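PDB 3KST: endo-1,4-beta-xylanase, which probably hydrolyses glycosidic bonds in xylan as a calcium-containing glycoside hydrolase of family 43. Local coordinates for residues A[39-44]-A[78-83]; A[48-53]-A[66-71]; A[150-155]-A[186-191]; A[180-185]-A[203-208]. All blocks are in the same frame, centred on the assembly; numbering follows the deposited sequence.

Interaction 1. Residues A[39-44]-A[78-83]; sequences YGTGGT and GFWAPE. With CA (calcium ion), chain C.
T41 and A81 supply the one direct hydrogen bond between these two strand ends, which run antiparallel at 168° but belong to different sheets. The backbone N of A81 points almost straight at T41 OG1, 2.8 Å away with an N-H...O angle of 173°. The same oxygen is also hydrogen-bonded to OD2 of D26, the predicted proton acceptor. The threonine is thus a second-shell residue, tying a probable catalytic carboxylate to the backbone of the neighbouring strand.

Apolar contact fills the rest. The P82 ring lies against the backbone of G40, with CG 3.5 Å from G40 N, and the same CG touches Y39 CB. The Y39 side chain then leads away, and its hydroxyl bonds to P111 O. Nearer F79, T41 CG2 rests 3.8 Å from W80 CD1, the two side chains lying side by side with CG2 anti to the backbone N of T41 (chi1 -62° for OG1).

Water completes the polar links. One molecule accepts from G42 N and donates to F79 O at 2.6 Å, bridging the chains where they part. Two others donate to A81 O and P82 O and also bind the calcium ion. E83 OE2 is the metal's direct ligand from this strand, at 2.3 Å, while E83 OE1 bonds to Y85 and S132, which should fix the carboxylate's rotation. Five waters and H251 complete the seven ligands. Such a hydrated calcium ion on the central axis, ringed by innermost strands, is characteristic of the five-bladed beta-propeller of glycoside hydrolase family 43.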
loop_
_atom_site.group_PDB
_atom_site.type_symbol
_atom_site.label_atom_id
_atom_site.label_comp_id
_atom_site.label_asym_id
_atom_site.label_seq_id
_atom_site.Cartn_x
_atom_site.Cartn_y
_atom_site.Cartn_z
ATOM N N TYR A 39 -7.829 1.769 4.103
ATOM C CA TYR A 39 -7.188 3.074 4.340
ATOM C C TYR A 39 -6.455 3.451 3.075
ATOM O O TYR A 39 -5.798 2.590 2.482
ATOM C CB TYR A 39 -6.172 2.986 5.465
ATOM C CG TYR A 39 -6.686 2.264 6.687
ATOM C CD1 TYR A 39 -6.617 0.866 6.760
ATOM C CD2 TYR A 39 -7.265 2.965 7.749
ATOM C CE1 TYR A 39 -7.118 0.175 7.860
ATOM C CE2 TYR A 39 -7.753 2.292 8.855
ATOM C CZ TYR A 39 -7.664 0.885 8.909
ATOM O OH TYR A 39 -8.126 0.198 10.006
ATOM N N GLY A 40 -6.574 4.706 2.655
ATOM C CA GLY A 40 -5.844 5.202 1.480
ATOM C C GLY A 40 -5.558 6.698 1.521
ATOM O O GLY A 40 -5.863 7.386 2.505
ATOM N N THR A 41 -4.978 7.183 0.429
ATOM C CA THR A 41 -4.693 8.589 0.207
ATOM C C THR A 41 -5.968 9.305 -0.185
ATOM O O THR A 41 -6.584 8.940 -1.173
ATOM C CB THR A 41 -3.681 8.753 -0.932
ATOM O OG1 THR A 41 -2.483 8.113 -0.534
ATOM C CG2 THR A 41 -3.407 10.254 -1.283
ATOM N N GLY A 42 -6.343 10.326 0.576
ATOM C CA GLY A 42 -7.522 11.136 0.263
ATOM C C GLY A 42 -8.823 10.563 0.730
ATOM O O GLY A 42 -8.855 9.597 1.494
ATOM N N GLY A 43 -9.916 11.189 0.282
ATOM C CA GLY A 43 -11.251 10.765 0.652
ATOM C C GLY A 43 -11.594 11.091 2.088
ATOM O O GLY A 43 -12.540 10.532 2.634
ATOM N N THR A 44 -10.841 12.006 2.698
ATOM C CA THR A 44 -11.061 12.399 4.088
ATOM C C THR A 44 -12.285 13.308 4.151
ATOM O O THR A 44 -12.630 13.967 3.156
ATOM C CB THR A 44 -9.840 13.179 4.678
ATOM O OG1 THR A 44 -9.665 14.413 3.975
ATOM C CG2 THR A 44 -8.572 12.371 4.562
ATOM N N GLY A 78 0.369 16.396 2.311
ATOM C CA GLY A 78 0.959 15.167 1.808
ATOM C C GLY A 78 0.744 13.894 2.631
ATOM O O GLY A 78 1.659 13.072 2.743
ATOM N N PHE A 79 -0.441 13.739 3.228
ATOM C CA PHE A 79 -0.791 12.473 3.929
ATOM C C PHE A 79 -1.123 11.422 2.869
ATOM O O PHE A 79 -2.232 11.425 2.297
ATOM C CB PHE A 79 -1.909 12.676 4.925
ATOM C CG PHE A 79 -1.465 13.449 6.116
ATOM C CD1 PHE A 79 -0.985 12.772 7.223
ATOM C CD2 PHE A 79 -1.364 14.846 6.064
ATOM C CE1 PHE A 79 -0.538 13.491 8.346
ATOM C CE2 PHE A 79 -0.923 15.575 7.166
ATOM C CZ PHE A 79 -0.500 14.904 8.304
ATOM N N TRP A 80 -0.135 10.570 2.563
ATOM C CA TRP A 80 -0.233 9.541 1.515
ATOM C C TRP A 80 0.071 8.103 1.963
ATOM O O TRP A 80 0.847 7.857 2.900
ATOM C CB TRP A 80 0.773 9.804 0.379
ATOM C CG TRP A 80 0.807 11.183 -0.182
ATOM C CD1 TRP A 80 -0.223 12.067 -0.292
ATOM C CD2 TRP A 80 1.945 11.819 -0.753
ATOM N NE1 TRP A 80 0.205 13.228 -0.882
ATOM C CE2 TRP A 80 1.535 13.107 -1.179
ATOM C CE3 TRP A 80 3.278 11.436 -0.945
ATOM C CZ2 TRP A 80 2.428 14.024 -1.779
ATOM C CZ3 TRP A 80 4.169 12.355 -1.535
ATOM C CH2 TRP A 80 3.725 13.627 -1.958
ATOM N N ALA A 81 -0.508 7.159 1.225
ATOM C CA ALA A 81 -0.113 5.743 1.269
ATOM C C ALA A 81 -0.061 5.092 2.663
ATOM O O ALA A 81 0.953 4.492 3.048
ATOM C CB ALA A 81 1.244 5.592 0.510
ATOM N N PRO A 82 -1.183 5.154 3.406
ATOM C CA PRO A 82 -1.236 4.524 4.713
ATOM C C PRO A 82 -1.338 2.992 4.630
ATOM O O PRO A 82 -1.860 2.471 3.646
ATOM C CB PRO A 82 -2.521 5.102 5.300
ATOM C CG PRO A 82 -3.423 5.242 4.105
ATOM C CD PRO A 82 -2.518 5.658 2.995
ATOM N N GLU A 83 -0.738 2.300 5.587
ATOM C CA GLU A 83 -0.946 0.850 5.788
ATOM C C GLU A 83 -1.147 0.683 7.285
ATOM O O GLU A 83 -0.500 1.378 8.068
ATOM C CB GLU A 83 0.206 -0.009 5.273
ATOM C CG GLU A 83 0.502 0.206 3.757
ATOM C CD GLU A 83 1.332 -0.875 3.053
ATOM O OE1 GLU A 83 1.809 -1.887 3.660
ATOM O OE2 GLU A 83 1.489 -0.732 1.805
HETATM CA CA CA C . 1.121 0.927 0.212
HETATM O O HOH W 1 -4.805 11.477 2.618
HETATM O O HOH W 2 2.220 2.589 1.708
HETATM O O HOH W 3 -0.718 2.492 1.043
HETATM O O HOH W 4 -0.950 -0.181 -0.553
HETATM O O HOH W 5 1.621 -0.848 -1.615
HETATM O O HOH W 6 3.641 0.870 -0.238
#

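Interaction 2. Residues A[48-53]-A[66-71]; sequences EGFACF and QALSAT
Q66 leaves its backbone with CG anti to N (chi1 -175°) and then bends at chi2 (96°), a turn that swings its amide back toward E48 and G49 of the partner strand. The two strands form an antiparallel hairpin of a propeller blade, interrupted by a classic beta bulge in which A67 and L68 both face F50. F50 and L68 make the hydrogen-bonded pair: F50 N donates to L68 O at 3.0 Å, and L68 N returns a bond to F50 O at 3.1 Å. Their side chains lie side by side, with F50 CD2 4.0 Å from L68 CB, and both pack on L95 of the next blade.

L68 O is gripped twice, since Q66 NE2 also donates to it at 3.0 Å; a CA-H...O contact from G49 CA adds to the crowd. A side chain at G49 would collide with this carbonyl, so the absence of CB lets the strands close. Beyond the hairpin, Q66 OE1 bonds to A46 N and Q66 NE2 to G47 O. An alanine in place of Q66 would probably take the second donor from L68 O and leave A46 N and G47 O without their mates, the 46-47 loop freer to move. Past the last strand pair, A70 N donates to E48 O at 3.1 Å from well above the carbonyl plane, and E48 CB meets A70 CB at 3.7 Å.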
loop_
_atom_site.group_PDB
_atom_site.type_symbol
_atom_site.label_atom_id
_atom_site.label_comp_id
_atom_site.label_asym_id
_atom_site.label_seq_id
_atom_site.Cartn_x
_atom_site.Cartn_y
_atom_site.Cartn_z
ATOM N N GLU A 48 -6.997 17.060 6.798
ATOM C CA GLU A 48 -5.811 16.311 6.353
ATOM C C GLU A 48 -5.635 15.060 7.237
ATOM O O GLU A 48 -5.946 15.074 8.443
ATOM C CB GLU A 48 -4.538 17.192 6.433
ATOM C CG GLU A 48 -4.503 18.439 5.518
ATOM C CD GLU A 48 -4.090 18.176 4.074
ATOM O OE1 GLU A 48 -3.368 17.202 3.793
ATOM O OE2 GLU A 48 -4.457 18.988 3.193
ATOM N N GLY A 49 -5.155 13.983 6.620
ATOM C CA GLY A 49 -4.903 12.724 7.295
ATOM C C GLY A 49 -5.462 11.532 6.546
ATOM O O GLY A 49 -5.300 11.445 5.339
ATOM N N PHE A 50 -6.049 10.578 7.274
ATOM C CA PHE A 50 -6.573 9.366 6.648
ATOM C C PHE A 50 -7.929 9.002 7.186
ATOM O O PHE A 50 -8.187 9.141 8.399
ATOM C CB PHE A 50 -5.627 8.155 6.789
ATOM C CG PHE A 50 -4.224 8.441 6.341
ATOM C CD1 PHE A 50 -3.937 8.658 4.991
ATOM C CD2 PHE A 50 -3.193 8.551 7.266
ATOM C CE1 PHE A 50 -2.669 8.968 4.560
ATOM C CE2 PHE A 50 -1.902 8.857 6.841
ATOM C CZ PHE A 50 -1.642 9.050 5.473
ATOM N N ALA A 51 -8.782 8.540 6.276
ATOM C CA ALA A 51 -10.078 7.983 6.642
ATOM C C ALA A 51 -9.911 6.491 6.871
ATOM O O ALA A 51 -8.889 5.891 6.515
ATOM C CB ALA A 51 -11.107 8.219 5.519
ATOM N N CYS A 52 -10.942 5.906 7.470
ATOM C CA CYS A 52 -11.088 4.463 7.657
ATOM C C CYS A 52 -12.436 4.077 7.054
ATOM O O CYS A 52 -13.422 4.717 7.349
ATOM C CB CYS A 52 -11.091 4.049 9.125
ATOM S SG CYS A 52 -11.411 2.280 9.345
ATOM N N PHE A 53 -12.442 3.074 6.187
ATOM C CA PHE A 53 -13.693 2.488 5.658
ATOM C C PHE A 53 -13.737 1.036 6.102
ATOM O O PHE A 53 -12.688 0.388 6.135
ATOM C CB PHE A 53 -13.730 2.538 4.129
ATOM C CG PHE A 53 -13.624 3.918 3.567
ATOM C CD1 PHE A 53 -12.374 4.485 3.356
ATOM C CD2 PHE A 53 -14.761 4.644 3.223
ATOM C CE1 PHE A 53 -12.248 5.786 2.817
ATOM C CE2 PHE A 53 -14.670 5.930 2.687
ATOM C CZ PHE A 53 -13.393 6.517 2.479
ATOM N N GLN A 66 -12.348 9.444 10.851
ATOM C CA GLN A 66 -11.014 9.932 10.488
ATOM C C GLN A 66 -9.976 9.176 11.320
ATOM O O GLN A 66 -9.736 9.542 12.473
ATOM C CB GLN A 66 -10.943 11.413 10.775
ATOM C CG GLN A 66 -9.651 12.099 10.346
ATOM C CD GLN A 66 -9.682 12.781 8.975
ATOM O OE1 GLN A 66 -10.737 12.979 8.358
ATOM N NE2 GLN A 66 -8.508 13.214 8.531
ATOM N N ALA A 67 -9.381 8.135 10.730
ATOM C CA ALA A 67 -8.335 7.306 11.353
ATOM C C ALA A 67 -7.192 8.145 11.928
ATOM O O ALA A 67 -6.741 7.893 13.060
ATOM C CB ALA A 67 -7.760 6.279 10.347
ATOM N N LEU A 68 -6.729 9.118 11.137
ATOM C CA LEU A 68 -5.649 10.006 11.558
ATOM C C LEU A 68 -5.939 11.447 11.151
ATOM O O LEU A 68 -6.318 11.709 10.005
ATOM C CB LEU A 68 -4.303 9.511 11.016
ATOM C CG LEU A 68 -3.056 10.363 11.261
ATOM C CD1 LEU A 68 -1.862 9.446 11.462
ATOM C CD2 LEU A 68 -2.798 11.374 10.148
ATOM N N SER A 69 -5.795 12.360 12.116
ATOM C CA SER A 69 -5.960 13.793 11.926
ATOM C C SER A 69 -4.536 14.396 11.931
ATOM O O SER A 69 -3.640 13.978 12.721
ATOM C CB SER A 69 -6.836 14.402 13.027
ATOM O OG SER A 69 -8.130 13.798 13.080
ATOM N N ALA A 70 -4.319 15.369 11.061
ATOM C CA ALA A 70 -3.016 16.022 10.891
ATOM C C ALA A 70 -2.444 16.583 12.194
ATOM O O ALA A 70 -1.237 16.479 12.419
ATOM C CB ALA A 70 -3.098 17.108 9.878
ATOM N N THR A 71 -3.299 17.154 13.048
ATOM C CA THR A 71 -2.873 17.696 14.355
ATOM C C THR A 71 -2.206 16.674 15.287
ATOM O O THR A 71 -1.341 17.029 16.135
ATOM C CB THR A 71 -4.012 18.482 15.115
ATOM O OG1 THR A 71 -5.094 17.604 15.469
ATOM C CG2 THR A 71 -4.477 19.705 14.300
#

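Interaction 3. Residues A[150-155]-A[186-191]; sequences DGNVIW and GKVAEG
K187 NZ and D150 OD1 form the shortest polar link here, a salt bridge of 2.7 Å. The lysine chain is fully extended, and its ammonium meets OD1 from above the carboxylate plane, about 50° out of it; on the way CD passes 3.5 Å from D150 O. The other oxygen, D150 OD2, is paired with K176, so the aspartate is shared between two positive charges, which would probably help to keep it ionised.

Next along the chain the backbones bridge. N152 N donates to K187 O at 3.0 Å, and A189 N to N152 O at 2.9 Å. After this single bridge the two strands diverge at 61°; they belong to separate sheets, and 189-197 is an outermost strand of its own. G151 sits so close to K187 O that a side chain there would strike it. Further on, I154 reaches across, with CD1 3.7 Å from E190 N.

The side chain of N152 carries the contact to the active site. Its ND2 donates to E190 OE1 at 3.0 Å; the acceptor lies near the amide plane, although the N-H...O angle of 132° is bent. E190 OE2 in turn is hydrogen-bonded to Y215 OH, so the carboxylate is held at both oxygens, while G191 N bonds to D130 OD2. E190 is the predicted proton donor and D130 its predicted modulating partner. An inter-blade seam that positions a carboxylate near the propeller axis is in keeping with the catalytic centre of a family 43 propeller.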
loop_
_atom_site.group_PDB
_atom_site.type_symbol
_atom_site.label_atom_id
_atom_site.label_comp_id
_atom_site.label_asym_id
_atom_site.label_seq_id
_atom_site.Cartn_x
_atom_site.Cartn_y
_atom_site.Cartn_z
ATOM N N ASP A 150 17.506 7.521 -7.306
ATOM C CA ASP A 150 17.736 7.362 -8.762
ATOM C C ASP A 150 16.350 7.157 -9.336
ATOM O O ASP A 150 15.956 6.039 -9.735
ATOM C CB ASP A 150 18.644 6.172 -9.043
ATOM C CG ASP A 150 19.069 6.081 -10.502
ATOM O OD1 ASP A 150 18.670 6.930 -11.335
ATOM O OD2 ASP A 150 19.869 5.171 -10.788
ATOM N N GLY A 151 15.642 8.276 -9.347
ATOM C CA GLY A 151 14.213 8.306 -9.498
ATOM C C GLY A 151 13.669 7.875 -8.148
ATOM O O GLY A 151 14.392 7.877 -7.097
ATOM N N ASN A 152 12.396 7.487 -8.125
ATOM C CA ASN A 152 11.841 6.849 -6.947
ATOM C C ASN A 152 12.344 5.407 -6.948
ATOM O O ASN A 152 12.055 4.665 -7.895
ATOM C CB ASN A 152 10.310 6.825 -6.963
ATOM C CG ASN A 152 9.672 8.188 -6.806
ATOM O OD1 ASN A 152 10.296 9.251 -6.940
ATOM N ND2 ASN A 152 8.380 8.158 -6.501
ATOM N N VAL A 153 13.099 5.038 -5.904
ATOM C CA VAL A 153 13.662 3.682 -5.723
ATOM C C VAL A 153 13.189 3.072 -4.415
ATOM O O VAL A 153 13.191 3.730 -3.369
ATOM C CB VAL A 153 15.201 3.742 -5.773
ATOM C CG1 VAL A 153 15.836 2.345 -5.590
ATOM C CG2 VAL A 153 15.616 4.336 -7.088
ATOM N N ILE A 154 12.763 1.814 -4.480
ATOM C CA ILE A 154 12.333 1.073 -3.321
ATOM C C ILE A 154 13.552 0.519 -2.567
ATOM O O ILE A 154 14.369 -0.219 -3.126
ATOM C CB ILE A 154 11.366 -0.076 -3.683
ATOM C CG1 ILE A 154 10.109 0.527 -4.330
ATOM C CG2 ILE A 154 11.005 -0.878 -2.397
ATOM C CD1 ILE A 154 9.086 -0.505 -4.853
ATOM N N TRP A 155 13.653 0.934 -1.316
ATOM C CA TRP A 155 14.684 0.502 -0.364
ATOM C C TRP A 155 14.053 -0.322 0.748
ATOM O O TRP A 155 12.835 -0.362 0.913
ATOM C CB TRP A 155 15.378 1.740 0.233
ATOM C CG TRP A 155 16.333 2.373 -0.709
ATOM C CD1 TRP A 155 16.039 3.137 -1.791
ATOM C CD2 TRP A 155 17.741 2.252 -0.675
ATOM N NE1 TRP A 155 17.185 3.541 -2.426
ATOM C CE2 TRP A 155 18.253 3.011 -1.755
ATOM C CE3 TRP A 155 18.632 1.608 0.188
ATOM C CZ2 TRP A 155 19.632 3.121 -2.012
ATOM C CZ3 TRP A 155 19.991 1.707 -0.064
ATOM C CH2 TRP A 155 20.472 2.429 -1.178
ATOM N N GLY A 186 8.680 9.337 -16.377
ATOM C CA GLY A 186 9.556 9.494 -15.229
ATOM C C GLY A 186 10.365 8.235 -14.976
ATOM O O GLY A 186 10.445 7.353 -15.827
ATOM N N LYS A 187 10.974 8.171 -13.790
ATOM C CA LYS A 187 11.774 7.015 -13.357
ATOM C C LYS A 187 11.256 6.740 -11.948
ATOM O O LYS A 187 11.686 7.374 -10.989
ATOM C CB LYS A 187 13.258 7.360 -13.392
ATOM C CG LYS A 187 14.130 6.173 -13.117
ATOM C CD LYS A 187 15.612 6.483 -13.237
ATOM C CE LYS A 187 16.423 5.221 -13.067
ATOM N NZ LYS A 187 17.868 5.350 -13.358
ATOM N N VAL A 188 10.297 5.811 -11.852
ATOM C CA VAL A 188 9.552 5.556 -10.616
ATOM C C VAL A 188 9.257 4.083 -10.357
ATOM O O VAL A 188 8.681 3.436 -11.220
ATOM C CB VAL A 188 8.161 6.287 -10.672
ATOM C CG1 VAL A 188 7.263 5.944 -9.439
ATOM C CG2 VAL A 188 8.331 7.811 -10.811
ATOM N N ALA A 189 9.685 3.581 -9.199
ATOM C CA ALA A 189 9.364 2.256 -8.677
ATOM C C ALA A 189 8.901 2.628 -7.255
ATOM O O ALA A 189 9.607 3.359 -6.525
ATOM C CB ALA A 189 10.573 1.369 -8.644
ATOM N N GLU A 190 7.706 2.207 -6.876
ATOM C CA GLU A 190 7.113 2.649 -5.606
ATOM C C GLU A 190 5.971 1.747 -5.172
ATOM O O GLU A 190 5.728 0.696 -5.796
ATOM C CB GLU A 190 6.627 4.107 -5.742
ATOM C CG GLU A 190 5.451 4.315 -6.721
ATOM C CD GLU A 190 5.019 5.786 -6.882
ATOM O OE1 GLU A 190 5.787 6.709 -6.518
ATOM O OE2 GLU A 190 3.896 6.001 -7.386
ATOM N N GLY A 191 5.280 2.166 -4.100
ATOM C CA GLY A 191 4.163 1.438 -3.536
ATOM C C GLY A 191 4.476 -0.026 -3.264
ATOM O O GLY A 191 3.735 -0.885 -3.721
#

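Interaction 4. Residues A[180-185]-A[203-208]; sequences SWELLQ and LIYSAN
A short 3-10 turn and the loop after it pack against an inner strand of a propeller blade, where N208 at the strand's end holds W181, L184 and Q185 together. The two ends of its amide do different work. ND2 donates to W181 O at 2.8 Å in an almost straight bond of 171° that lies in both the amide and the carbonyl plane. OD1 accepts from L184 N at 2.7 Å and from Q185 N at 3.2 Å, both arriving from the same face of its plane. An alanine in place of N208 would probably leave W181 O, L184 N and Q185 N without these partners and the end of the turn less firmly held to the strand.

The strand, 200-207, is second in its four-stranded blade, next to the one bearing the predicted proton donor E190. From it A207 turns its methyl toward the turn, where CB lies 3.8 Å from E182 CB and equally close to W181 CZ3. With CG between its backbone N and carbonyl carbon (chi1 65°), the Y205 ring leans toward the turn, and its hydroxyl donates to E182 OE2 at 2.7 Å, the carboxylate oxygen lying in the plane of the ring at its edge. The other oxygen, E182 OE1, forms a salt bridge to K231 and accepts from the backbone N of E178 and V179. Closer to the backbone, E182 CG sits 3.5 Å above the centre of the W181 ring.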
loop_
_atom_site.group_PDB
_atom_site.type_symbol
_atom_site.label_atom_id
_atom_site.label_comp_id
_atom_site.label_asym_id
_atom_site.label_seq_id
_atom_site.Cartn_x
_atom_site.Cartn_y
_atom_site.Cartn_z
ATOM N N SER A 180 11.205 -1.402 -20.151
ATOM C CA SER A 180 10.306 -0.538 -20.942
ATOM C C SER A 180 8.980 -0.149 -20.281
ATOM O O SER A 180 8.670 1.040 -20.168
ATOM C CB SER A 180 10.026 -1.171 -22.311
ATOM O OG SER A 180 9.055 -0.398 -23.001
ATOM N N TRP A 181 8.220 -1.141 -19.810
ATOM C CA TRP A 181 6.903 -0.889 -19.179
ATOM C C TRP A 181 7.009 -0.014 -17.934
ATOM O O TRP A 181 6.043 0.669 -17.594
ATOM C CB TRP A 181 6.148 -2.177 -18.836
ATOM C CG TRP A 181 6.556 -2.906 -17.557
ATOM C CD1 TRP A 181 7.440 -3.946 -17.440
ATOM C CD2 TRP A 181 6.071 -2.649 -16.230
ATOM N NE1 TRP A 181 7.552 -4.328 -16.130
ATOM C CE2 TRP A 181 6.711 -3.570 -15.366
ATOM C CE3 TRP A 181 5.168 -1.708 -15.685
ATOM C CZ2 TRP A 181 6.485 -3.579 -13.977
ATOM C CZ3 TRP A 181 4.923 -1.732 -14.321
ATOM C CH2 TRP A 181 5.579 -2.664 -13.481
ATOM N N GLU A 182 8.176 -0.057 -17.274
ATOM C CA GLU A 182 8.481 0.749 -16.078
ATOM C C GLU A 182 8.989 2.169 -16.369
ATOM O O GLU A 182 9.228 2.911 -15.425
ATOM C CB GLU A 182 9.602 0.065 -15.253
ATOM C CG GLU A 182 9.300 -1.326 -14.785
ATOM C CD GLU A 182 10.491 -2.044 -14.187
ATOM O OE1 GLU A 182 11.665 -1.733 -14.545
ATOM O OE2 GLU A 182 10.234 -2.979 -13.402
ATOM N N LEU A 183 9.211 2.518 -17.639
ATOM C CA LEU A 183 9.743 3.797 -18.069
ATOM C C LEU A 183 8.846 4.466 -19.135
ATOM O O LEU A 183 9.336 4.996 -20.143
ATOM C CB LEU A 183 11.191 3.601 -18.584
ATOM C CG LEU A 183 12.192 3.019 -17.561
ATOM C CD1 LEU A 183 13.496 2.593 -18.224
ATOM C CD2 LEU A 183 12.437 4.013 -16.456
ATOM N N LEU A 184 7.531 4.411 -18.915
ATOM C CA LEU A 184 6.581 5.153 -19.731
ATOM C C LEU A 184 6.602 6.650 -19.360
ATOM O O LEU A 184 6.471 7.498 -20.242
ATOM C CB LEU A 184 5.177 4.558 -19.619
ATOM C CG LEU A 184 4.903 3.177 -20.215
ATOM C CD1 LEU A 184 3.558 2.638 -19.701
ATOM C CD2 LEU A 184 4.920 3.183 -21.765
ATOM N N GLN A 185 6.755 6.986 -18.071
ATOM C CA GLN A 185 6.813 8.380 -17.633
ATOM C C GLN A 185 7.648 8.497 -16.357
ATOM O O GLN A 185 7.355 7.817 -15.389
ATOM C CB GLN A 185 5.408 8.924 -17.397
ATOM C CG GLN A 185 5.362 10.355 -16.976
ATOM C CD GLN A 185 3.946 10.922 -16.896
ATOM O OE1 GLN A 185 3.036 10.481 -17.604
ATOM N NE2 GLN A 185 3.764 11.919 -16.043
ATOM N N LEU A 203 8.244 -9.187 -3.669
ATOM C CA LEU A 203 8.130 -7.737 -3.543
ATOM C C LEU A 203 7.276 -7.275 -4.715
ATOM O O LEU A 203 7.718 -7.329 -5.877
ATOM C CB LEU A 203 9.510 -7.076 -3.532
ATOM C CG LEU A 203 9.644 -5.576 -3.236
ATOM C CD1 LEU A 203 11.133 -5.237 -2.985
ATOM C CD2 LEU A 203 9.073 -4.661 -4.295
ATOM N N ILE A 204 6.048 -6.835 -4.403
ATOM C CA ILE A 204 5.055 -6.398 -5.378
ATOM C C ILE A 204 5.036 -4.841 -5.360
ATOM O O ILE A 204 4.869 -4.195 -4.290
ATOM C CB ILE A 204 3.675 -7.052 -5.045
ATOM C CG1 ILE A 204 3.825 -8.572 -4.793
ATOM C CG2 ILE A 204 2.714 -6.769 -6.168
ATOM C CD1 ILE A 204 2.794 -9.161 -3.856
ATOM N N TYR A 205 5.241 -4.237 -6.529
ATOM C CA TYR A 205 5.428 -2.794 -6.629
ATOM C C TYR A 205 4.762 -2.185 -7.839
ATOM O O TYR A 205 4.368 -2.918 -8.771
ATOM C CB TYR A 205 6.962 -2.504 -6.680
ATOM C CG TYR A 205 7.636 -3.059 -7.923
ATOM C CD1 TYR A 205 8.166 -4.360 -7.942
ATOM C CD2 TYR A 205 7.733 -2.285 -9.095
ATOM C CE1 TYR A 205 8.772 -4.879 -9.124
ATOM C CE2 TYR A 205 8.328 -2.805 -10.281
ATOM C CZ TYR A 205 8.859 -4.095 -10.264
ATOM O OH TYR A 205 9.421 -4.638 -11.400
ATOM N N SER A 206 4.682 -0.856 -7.827
ATOM C CA SER A 206 4.163 -0.085 -8.962
ATOM C C SER A 206 5.280 0.727 -9.643
ATOM O O SER A 206 6.230 1.155 -8.990
ATOM C CB SER A 206 3.041 0.851 -8.509
ATOM O OG SER A 206 1.974 0.160 -7.879
ATOM N N ALA A 207 5.183 0.906 -10.963
ATOM C CA ALA A 207 6.128 1.734 -11.727
ATOM C C ALA A 207 5.406 2.762 -12.593
ATOM O O ALA A 207 4.227 2.558 -12.953
ATOM C CB ALA A 207 7.114 0.859 -12.558
ATOM N N ASN A 208 6.140 3.847 -12.880
ATOM C CA ASN A 208 5.731 5.057 -13.623
ATOM C C ASN A 208 5.109 6.082 -12.728
ATOM O O ASN A 208 4.658 5.755 -11.611
ATOM C CB ASN A 208 4.814 4.769 -14.819
ATOM C CG ASN A 208 5.472 3.897 -15.802
ATOM O OD1 ASN A 208 6.450 4.311 -16.433
ATOM N ND2 ASN A 208 4.986 2.662 -15.932
#

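How the interactions relate
Interactions 1 and 2 share one side of the propeller and touch: F50 packs on F79, G40 and P82, so the bulged hairpin backs the seam at the calcium. Interactions 3 and 4 lie well away from them, 2 and 4 on opposite sides of the chain's centre, and are also joined, through E190 O to S206 N and V188 O to N208 N. Interactions 1 and 3 link neighbouring blades, and side chains and water or salt bridges do much of the work; interaction 2 stays within a blade and relies on strand pairing, while interaction 4 fastens a loop to one. The first two contacts are buried, whereas interactions 3 and 4 run from the core out to partly exposed loops.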